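Toll-like receptor 6, Variable lymphocyte receptor B (Mus musculus, PDB 3A79) probably acts as an innate immune receptor that pairs with TLR2 to recognise microbial lipopeptides, here as its ectodomain fused to part of a hagfish variable lymphocyte receptor. Local coordinates at residues V278-I292 with A303-V316. Numbering follows the deposited sequence.
Sequences VEYLNIYNLTITERI and ALKSLMIEHVKNQV. With NAG (2-acetamido-2-deoxy-beta-D-glucopyranose), chain F; NAG (2-acetamido-2-deoxy-beta-D-glucopyranose), chain E; NAG (2-acetamido-2-deoxy-beta-D-glucopyranose), chain G; NAG (2-acetamido-2-deoxy-beta-D-glucopyranose), chain C.
Two neighbouring parallel strands of the leucine-rich-repeat solenoid, both in the Toll-like receptor part of the fusion, meet where Tyr-280 pairs with Ser-306 and each later residue up to Tyr-284 with its counterpart up to Glu-310. Backbone bonds alternate between the two strands in parallel-sheet fashion, as in Ile-283 N to Met-308 O (2.8 Å), and continue round the corner at Asn-285, where Leu-286 N to His-311 O is weak, to Lys-313 N on Leu-286 O. At the start of the ladder Glu-279 O is gripped twice, by Lys-305 N and Ser-306 N. Leu-281, Ile-283, Leu-286, Ile-288, Leu-307, Ile-309 and Val-312 point into the hydrophobic core of the solenoid; Leu-307 CD1 lies against Leu-281 CG at 3.6 Å, with Phe-270 and Phe-328 from the flanking helices packing on Leu-307.

The opposite face carries Tyr-280, Asn-282, Tyr-284, Met-308 and Glu-310. A chi1 of -68° sets Tyr-280 CG anti to the carbonyl carbon, and the ring reaches across to Ser-306 CB, oblique to it, and to the extended Lys-305, whose NZ gives OH a weak hydrogen bond (3.0 Å). C6 of an N-acetylglucosamine sits above the ring centre. Were Tyr-280 cut back to an alanine, that sugar would probably lose its aromatic platform and Lys-305 NZ its hydroxyl partner. Met-308 bends at chi2 and chi3, bringing CE over one face of Tyr-284, offset toward the rim, while SD stands obliquely 5.4 Å from the ring centroid, a Met-aromatic contact.

Asn-285 ND2 is bonded covalently to C1 of a glycan, and Glu-310 divides its carboxylate between two others: OE1 accepts from a sugar O6 (2.8 Å) and OE2 from an acetamido N2 (3.0 Å). The two faces thus differ in chemistry: aliphatic side chains pack against helix aromatics, whereas Tyr-280 and Glu-310 meet carbohydrate.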
loop_
_atom_site.group_PDB
_atom_site.type_symbol
_atom_site.label_atom_id
_atom_site.label_comp_id
_atom_site.label_asym_id
_atom_site.label_seq_id
_atom_site.Cartn_x
_atom_site.Cartn_y
_atom_site.Cartn_z
ATOM N N VAL B 278 35.998 -10.530 -3.801
ATOM C CA VAL B 278 34.945 -10.388 -2.808
ATOM C C VAL B 278 33.737 -11.237 -3.198
ATOM O O VAL B 278 33.122 -11.016 -4.245
ATOM C CB VAL B 278 34.549 -8.913 -2.618
ATOM C CG1 VAL B 278 33.421 -8.795 -1.616
ATOM C CG2 VAL B 278 35.754 -8.099 -2.164
ATOM N N GLU B 279 33.424 -12.222 -2.353
ATOM C CA GLU B 279 32.342 -13.176 -2.607
ATOM C C GLU B 279 30.986 -12.631 -2.164
ATOM O O GLU B 279 30.012 -12.669 -2.913
ATOM C CB GLU B 279 32.624 -14.516 -1.912
ATOM C CG GLU B 279 31.805 -15.684 -2.459
ATOM C CD GLU B 279 31.969 -16.967 -1.652
ATOM O OE1 GLU B 279 32.316 -16.895 -0.446
ATOM O OE2 GLU B 279 31.735 -18.053 -2.232
ATOM N N TYR B 280 30.923 -12.134 -0.936
ATOM C CA TYR B 280 29.714 -11.486 -0.457
ATOM C C TYR B 280 29.960 -10.016 -0.119
ATOM O O TYR B 280 30.837 -9.690 0.671
ATOM C CB TYR B 280 29.150 -12.226 0.749
ATOM C CG TYR B 280 28.610 -13.595 0.426
ATOM C CD1 TYR B 280 29.470 -14.646 0.163
ATOM C CD2 TYR B 280 27.239 -13.843 0.395
ATOM C CE1 TYR B 280 28.991 -15.912 -0.129
ATOM C CE2 TYR B 280 26.747 -15.113 0.102
ATOM C CZ TYR B 280 27.638 -16.145 -0.158
ATOM O OH TYR B 280 27.201 -17.421 -0.453
ATOM N N LEU B 281 29.179 -9.136 -0.736
ATOM C CA LEU B 281 29.234 -7.707 -0.460
ATOM C C LEU B 281 27.960 -7.257 0.240
ATOM O O LEU B 281 26.862 -7.506 -0.253
ATOM C CB LEU B 281 29.392 -6.939 -1.763
ATOM C CG LEU B 281 29.513 -5.436 -1.600
ATOM C CD1 LEU B 281 30.554 -5.144 -0.546
ATOM C CD2 LEU B 281 29.909 -4.837 -2.916
ATOM N N ASN B 282 28.102 -6.608 1.394
ATOM C CA ASN B 282 26.945 -6.153 2.172
ATOM C C ASN B 282 27.013 -4.672 2.498
ATOM O O ASN B 282 28.055 -4.163 2.904
ATOM C CB ASN B 282 26.828 -6.934 3.478
ATOM C CG ASN B 282 26.951 -8.423 3.276
ATOM O OD1 ASN B 282 26.020 -9.072 2.808
ATOM N ND2 ASN B 282 28.107 -8.979 3.629
ATOM N N ILE B 283 25.895 -3.984 2.325
ATOM C CA ILE B 283 25.823 -2.561 2.633
ATOM C C ILE B 283 24.635 -2.284 3.559
ATOM O O ILE B 283 23.523 -2.727 3.297
ATOM C CB ILE B 283 25.741 -1.717 1.339
ATOM C CG1 ILE B 283 26.994 -1.927 0.498
ATOM C CG2 ILE B 283 25.543 -0.250 1.657
ATOM C CD1 ILE B 283 26.845 -1.494 -0.941
ATOM N N TYR B 284 24.887 -1.565 4.646
ATOM C CA TYR B 284 23.879 -1.286 5.670
ATOM C C TYR B 284 23.732 0.214 5.886
ATOM O O TYR B 284 24.714 0.899 6.134
ATOM C CB TYR B 284 24.295 -1.926 6.992
ATOM C CG TYR B 284 24.025 -3.411 7.101
ATOM C CD1 TYR B 284 22.757 -3.877 7.429
ATOM C CD2 TYR B 284 25.039 -4.349 6.903
ATOM C CE1 TYR B 284 22.496 -5.238 7.542
ATOM C CE2 TYR B 284 24.786 -5.716 7.015
ATOM C CZ TYR B 284 23.510 -6.151 7.335
ATOM O OH TYR B 284 23.230 -7.494 7.452
ATOM N N ASN B 285 22.511 0.730 5.807
ATOM C CA ASN B 285 22.277 2.156 6.055
ATOM C C ASN B 285 23.068 3.016 5.056
ATOM O O ASN B 285 23.908 3.835 5.423
ATOM C CB ASN B 285 22.574 2.481 7.535
ATOM C CG ASN B 285 22.455 3.956 7.881
ATOM O OD1 ASN B 285 21.714 4.718 7.249
ATOM N ND2 ASN B 285 23.188 4.357 8.930
ATOM N N LEU B 286 22.764 2.809 3.779
ATOM C CA LEU B 286 23.266 3.628 2.680
ATOM C C LEU B 286 22.443 4.914 2.485
ATOM O O LEU B 286 21.216 4.891 2.599
ATOM C CB LEU B 286 23.249 2.804 1.386
ATOM C CG LEU B 286 23.494 3.498 0.049
ATOM C CD1 LEU B 286 24.931 3.929 -0.035
ATOM C CD2 LEU B 286 23.155 2.558 -1.081
ATOM N N THR B 287 23.121 6.022 2.177
ATOM C CA THR B 287 22.465 7.307 1.888
ATOM C C THR B 287 22.945 7.920 0.561
ATOM O O THR B 287 24.007 8.533 0.515
ATOM C CB THR B 287 22.708 8.340 3.023
ATOM O OG1 THR B 287 22.396 7.761 4.293
ATOM C CG2 THR B 287 21.867 9.572 2.823
ATOM N N ILE B 288 22.166 7.753 -0.510
ATOM C CA ILE B 288 22.476 8.337 -1.828
ATOM C C ILE B 288 22.416 9.872 -1.780
ATOM O O ILE B 288 21.468 10.440 -1.240
ATOM C CB ILE B 288 21.482 7.853 -2.900
ATOM C CG1 ILE B 288 21.203 6.347 -2.774
ATOM C CG2 ILE B 288 21.969 8.217 -4.271
ATOM C CD1 ILE B 288 22.414 5.468 -2.920
ATOM N N THR B 289 23.398 10.558 -2.365
ATOM C CA THR B 289 23.656 11.917 -1.885
ATOM C C THR B 289 23.373 13.188 -2.679
ATOM O O THR B 289 22.525 13.968 -2.248
ATOM C CB THR B 289 24.967 12.016 -1.103
ATOM O OG1 THR B 289 24.645 11.928 0.287
ATOM C CG2 THR B 289 25.674 13.332 -1.361
ATOM N N GLU B 290 24.052 13.470 -3.776
ATOM C CA GLU B 290 23.888 14.840 -4.301
ATOM C C GLU B 290 23.065 14.879 -5.569
ATOM O O GLU B 290 22.348 15.843 -5.827
ATOM C CB GLU B 290 25.229 15.538 -4.572
ATOM C CG GLU B 290 26.106 15.849 -3.362
ATOM C CD GLU B 290 27.557 16.144 -3.761
ATOM O OE1 GLU B 290 27.856 16.171 -4.979
ATOM O OE2 GLU B 290 28.405 16.350 -2.865
ATOM N N ARG B 291 23.203 13.832 -6.371
ATOM C CA ARG B 291 22.549 13.748 -7.662
ATOM C C ARG B 291 22.612 12.302 -8.102
ATOM O O ARG B 291 23.434 11.534 -7.614
ATOM C CB ARG B 291 23.232 14.666 -8.685
ATOM C CG ARG B 291 24.745 14.796 -8.505
ATOM C CD ARG B 291 25.343 16.009 -9.207
ATOM N NE ARG B 291 25.032 15.983 -10.633
ATOM C CZ ARG B 291 24.007 16.622 -11.194
ATOM N NH1 ARG B 291 23.180 17.348 -10.449
ATOM N NH2 ARG B 291 23.806 16.539 -12.504
ATOM N N ILE B 292 21.719 11.928 -9.007
ATOM C CA ILE B 292 21.757 10.611 -9.613
ATOM C C ILE B 292 21.738 10.758 -11.135
ATOM O O ILE B 292 20.708 11.078 -11.727
ATOM C CB ILE B 292 20.582 9.746 -9.146
ATOM C CG1 ILE B 292 20.572 9.630 -7.619
ATOM C CG2 ILE B 292 20.648 8.379 -9.779
ATOM C CD1 ILE B 292 19.417 8.773 -7.059
ATOM N N ALA B 303 34.023 -12.368 -8.883
ATOM C CA ALA B 303 33.952 -13.366 -7.828
ATOM C C ALA B 303 32.646 -13.245 -7.028
ATOM O O ALA B 303 32.210 -14.202 -6.373
ATOM C CB ALA B 303 35.158 -13.254 -6.914
ATOM N N LEU B 304 32.031 -12.064 -7.098
ATOM C CA LEU B 304 30.796 -11.779 -6.383
ATOM C C LEU B 304 29.713 -12.831 -6.548
ATOM O O LEU B 304 29.268 -13.129 -7.655
ATOM C CB LEU B 304 30.227 -10.433 -6.819
ATOM C CG LEU B 304 30.467 -9.244 -5.898
ATOM C CD1 LEU B 304 29.419 -8.193 -6.164
ATOM C CD2 LEU B 304 30.414 -9.667 -4.452
ATOM N N LYS B 305 29.270 -13.372 -5.427
ATOM C CA LYS B 305 28.110 -14.240 -5.419
ATOM C C LYS B 305 26.876 -13.449 -4.989
ATOM O O LYS B 305 25.767 -13.739 -5.442
ATOM C CB LYS B 305 28.344 -15.429 -4.485
ATOM C CG LYS B 305 27.171 -16.387 -4.361
ATOM C CD LYS B 305 27.598 -17.652 -3.614
ATOM C CE LYS B 305 26.417 -18.549 -3.248
ATOM N NZ LYS B 305 26.878 -19.687 -2.405
ATOM N N SER B 306 27.075 -12.432 -4.145
ATOM C CA SER B 306 25.948 -11.765 -3.487
ATOM C C SER B 306 26.122 -10.299 -3.130
ATOM O O SER B 306 26.958 -9.957 -2.305
ATOM C CB SER B 306 25.572 -12.503 -2.195
ATOM O OG SER B 306 25.123 -11.581 -1.209
ATOM N N LEU B 307 25.285 -9.445 -3.710
ATOM C CA LEU B 307 25.100 -8.089 -3.198
ATOM C C LEU B 307 23.890 -8.052 -2.270
ATOM O O LEU B 307 22.851 -8.657 -2.545
ATOM C CB LEU B 307 24.912 -7.090 -4.333
ATOM C CG LEU B 307 24.923 -5.635 -3.877
ATOM C CD1 LEU B 307 26.176 -5.364 -3.074
ATOM C CD2 LEU B 307 24.843 -4.713 -5.080
ATOM N N MET B 308 24.028 -7.353 -1.155
ATOM C CA MET B 308 22.942 -7.256 -0.198
ATOM C C MET B 308 22.893 -5.850 0.385
ATOM O O MET B 308 23.791 -5.446 1.125
ATOM C CB MET B 308 23.139 -8.265 0.923
ATOM C CG MET B 308 21.873 -8.561 1.698
ATOM S SD MET B 308 22.002 -8.267 3.466
ATOM C CE MET B 308 21.939 -6.491 3.469
ATOM N N ILE B 309 21.847 -5.105 0.043
ATOM C CA ILE B 309 21.677 -3.742 0.530
ATOM C C ILE B 309 20.443 -3.657 1.423
ATOM O O ILE B 309 19.380 -4.172 1.073
ATOM C CB ILE B 309 21.551 -2.751 -0.636
ATOM C CG1 ILE B 309 22.654 -3.007 -1.660
ATOM C CG2 ILE B 309 21.654 -1.336 -0.138
ATOM C CD1 ILE B 309 22.867 -1.865 -2.623
ATOM N N GLU B 310 20.588 -3.020 2.583
ATOM C CA GLU B 310 19.491 -2.916 3.539
ATOM C C GLU B 310 19.447 -1.566 4.215
ATOM O O GLU B 310 20.428 -1.124 4.803
ATOM C CB GLU B 310 19.560 -4.013 4.608
ATOM C CG GLU B 310 18.225 -4.239 5.320
ATOM C CD GLU B 310 18.297 -5.233 6.478
ATOM O OE1 GLU B 310 18.998 -6.271 6.362
ATOM O OE2 GLU B 310 17.629 -4.972 7.506
ATOM N N HIS B 311 18.286 -0.930 4.151
ATOM C CA HIS B 311 18.074 0.378 4.760
ATOM C C HIS B 311 18.719 1.464 3.933
ATOM O O HIS B 311 19.884 1.790 4.128
ATOM C CB HIS B 311 18.607 0.437 6.191
ATOM C CG HIS B 311 18.160 1.652 6.939
ATOM N ND1 HIS B 311 16.844 2.057 6.974
ATOM C CD2 HIS B 311 18.851 2.558 7.667
ATOM C CE1 HIS B 311 16.743 3.159 7.691
ATOM N NE2 HIS B 311 17.947 3.483 8.128
ATOM N N VAL B 312 17.958 2.029 3.010
ATOM C CA VAL B 312 18.508 3.005 2.096
ATOM C C VAL B 312 17.728 4.291 2.203
ATOM O O VAL B 312 16.536 4.320 1.907
ATOM C CB VAL B 312 18.446 2.507 0.653
ATOM C CG1 VAL B 312 19.006 3.560 -0.283
ATOM C CG2 VAL B 312 19.207 1.199 0.522
ATOM N N LYS B 313 18.397 5.347 2.654
ATOM C CA LYS B 313 17.797 6.674 2.689
ATOM C C LYS B 313 18.248 7.343 1.349
ATOM O O LYS B 313 19.396 7.188 0.938
ATOM C CB LYS B 313 18.170 7.451 4.015
ATOM C CG LYS B 313 18.403 6.572 5.384
ATOM C CD LYS B 313 18.369 7.353 6.809
ATOM C CE LYS B 313 18.596 6.429 8.117
ATOM N NZ LYS B 313 18.357 6.892 9.617
ATOM N N ASN B 314 17.347 8.003 0.619
ATOM C CA ASN B 314 17.743 8.715 -0.618
ATOM C C ASN B 314 17.353 10.205 -0.648
ATOM O O ASN B 314 16.186 10.553 -0.524
ATOM C CB ASN B 314 17.223 7.998 -1.869
ATOM C CG ASN B 314 17.519 8.764 -3.168
ATOM O OD1 ASN B 314 18.194 9.790 -3.166
ATOM N ND2 ASN B 314 17.001 8.258 -4.283
ATOM N N GLN B 315 18.341 11.074 -0.823
ATOM C CA GLN B 315 18.136 12.517 -0.726
ATOM C C GLN B 315 17.928 13.225 -2.065
ATOM O O GLN B 315 17.645 14.420 -2.093
ATOM C CB GLN B 315 19.310 13.171 -0.002
ATOM C CG GLN B 315 19.601 12.567 1.341
ATOM C CD GLN B 315 20.725 13.276 2.048
ATOM O OE1 GLN B 315 21.423 14.115 1.453
ATOM N NE2 GLN B 315 20.915 12.949 3.328
ATOM N N VAL B 316 18.088 12.500 -3.164
ATOM C CA VAL B 316 17.800 13.053 -4.483
ATOM C C VAL B 316 16.357 12.693 -4.858
ATOM O O VAL B 316 15.932 11.560 -4.619
ATOM C CB VAL B 316 18.772 12.491 -5.539
ATOM C CG1 VAL B 316 18.659 13.261 -6.826
ATOM C CG2 VAL B 316 20.175 12.562 -5.028
HETATM C C1 NAG F . 23.017 5.747 9.291
HETATM C C2 NAG F . 22.918 5.651 10.819
HETATM C C3 NAG F . 23.126 6.965 11.560
HETATM C C4 NAG F . 24.129 7.911 10.895
HETATM C C5 NAG F . 24.144 7.861 9.369
HETATM C C6 NAG F . 25.388 8.584 8.855
HETATM C C7 NAG F . 21.491 3.931 11.853
HETATM C C8 NAG F . 20.289 3.118 11.474
HETATM N N2 NAG F . 21.628 5.114 11.229
HETATM O O3 NAG F . 23.599 6.637 12.848
HETATM O O4 NAG F . 23.868 9.236 11.330
HETATM O O5 NAG F . 24.123 6.534 8.879
HETATM O O6 NAG F . 25.428 8.588 7.444
HETATM O O7 NAG F . 22.270 3.481 12.698
HETATM C C1 NAG E . 31.136 -14.938 3.875
HETATM C C2 NAG E . 31.482 -15.781 5.118
HETATM C C3 NAG E . 30.576 -16.971 5.464
HETATM C C4 NAG E . 29.203 -16.983 4.805
HETATM C C5 NAG E . 29.167 -16.287 3.459
HETATM C C6 NAG E . 27.705 -16.015 3.171
HETATM C C7 NAG E . 33.529 -16.524 3.914
HETATM C C8 NAG E . 32.889 -17.331 2.810
HETATM N N2 NAG E . 32.833 -16.328 5.037
HETATM O O3 NAG E . 30.387 -16.982 6.864
HETATM O O4 NAG E . 28.749 -18.320 4.678
HETATM O O5 NAG E . 29.781 -15.018 3.494
HETATM O O6 NAG E . 27.191 -15.265 4.255
HETATM O O7 NAG E . 34.667 -16.072 3.793
HETATM C C1 NAG G . 16.385 -9.114 7.590
HETATM C C2 NAG G . 15.717 -8.035 8.459
HETATM C C3 NAG G . 16.607 -7.594 9.610
HETATM C C4 NAG G . 17.043 -8.818 10.408
HETATM C C5 NAG G . 17.802 -9.752 9.471
HETATM C C6 NAG G . 18.206 -11.047 10.163
HETATM C C7 NAG G . 14.002 -6.624 7.487
HETATM C C8 NAG G . 13.677 -5.289 6.860
HETATM N N2 NAG G . 15.293 -6.866 7.712
HETATM O O3 NAG G . 15.960 -6.608 10.391
HETATM O O4 NAG G . 17.841 -8.416 11.507
HETATM O O5 NAG G . 17.022 -10.120 8.352
HETATM O O6 NAG G . 17.052 -11.820 10.414
HETATM O O7 NAG G . 13.113 -7.447 7.758
HETATM C C1 NAG C . 15.280 -10.796 2.664
HETATM C C2 NAG C . 15.699 -11.888 3.652
HETATM C C3 NAG C . 15.525 -11.505 5.124
HETATM C C4 NAG C . 15.928 -10.062 5.439
HETATM C C5 NAG C . 15.441 -9.109 4.348
HETATM C C6 NAG C . 16.041 -7.728 4.547
HETATM C C7 NAG C . 15.498 -14.227 2.966
HETATM C C8 NAG C . 14.592 -15.425 2.877
HETATM N N2 NAG C . 14.934 -13.096 3.404
HETATM O O3 NAG C . 16.244 -12.406 5.948
HETATM O O4 NAG C . 15.403 -9.726 6.721
HETATM O O5 NAG C . 15.818 -9.557 3.064
HETATM O O6 NAG C . 17.428 -7.874 4.757
HETATM O O7 NAG C . 16.688 -14.315 2.643
#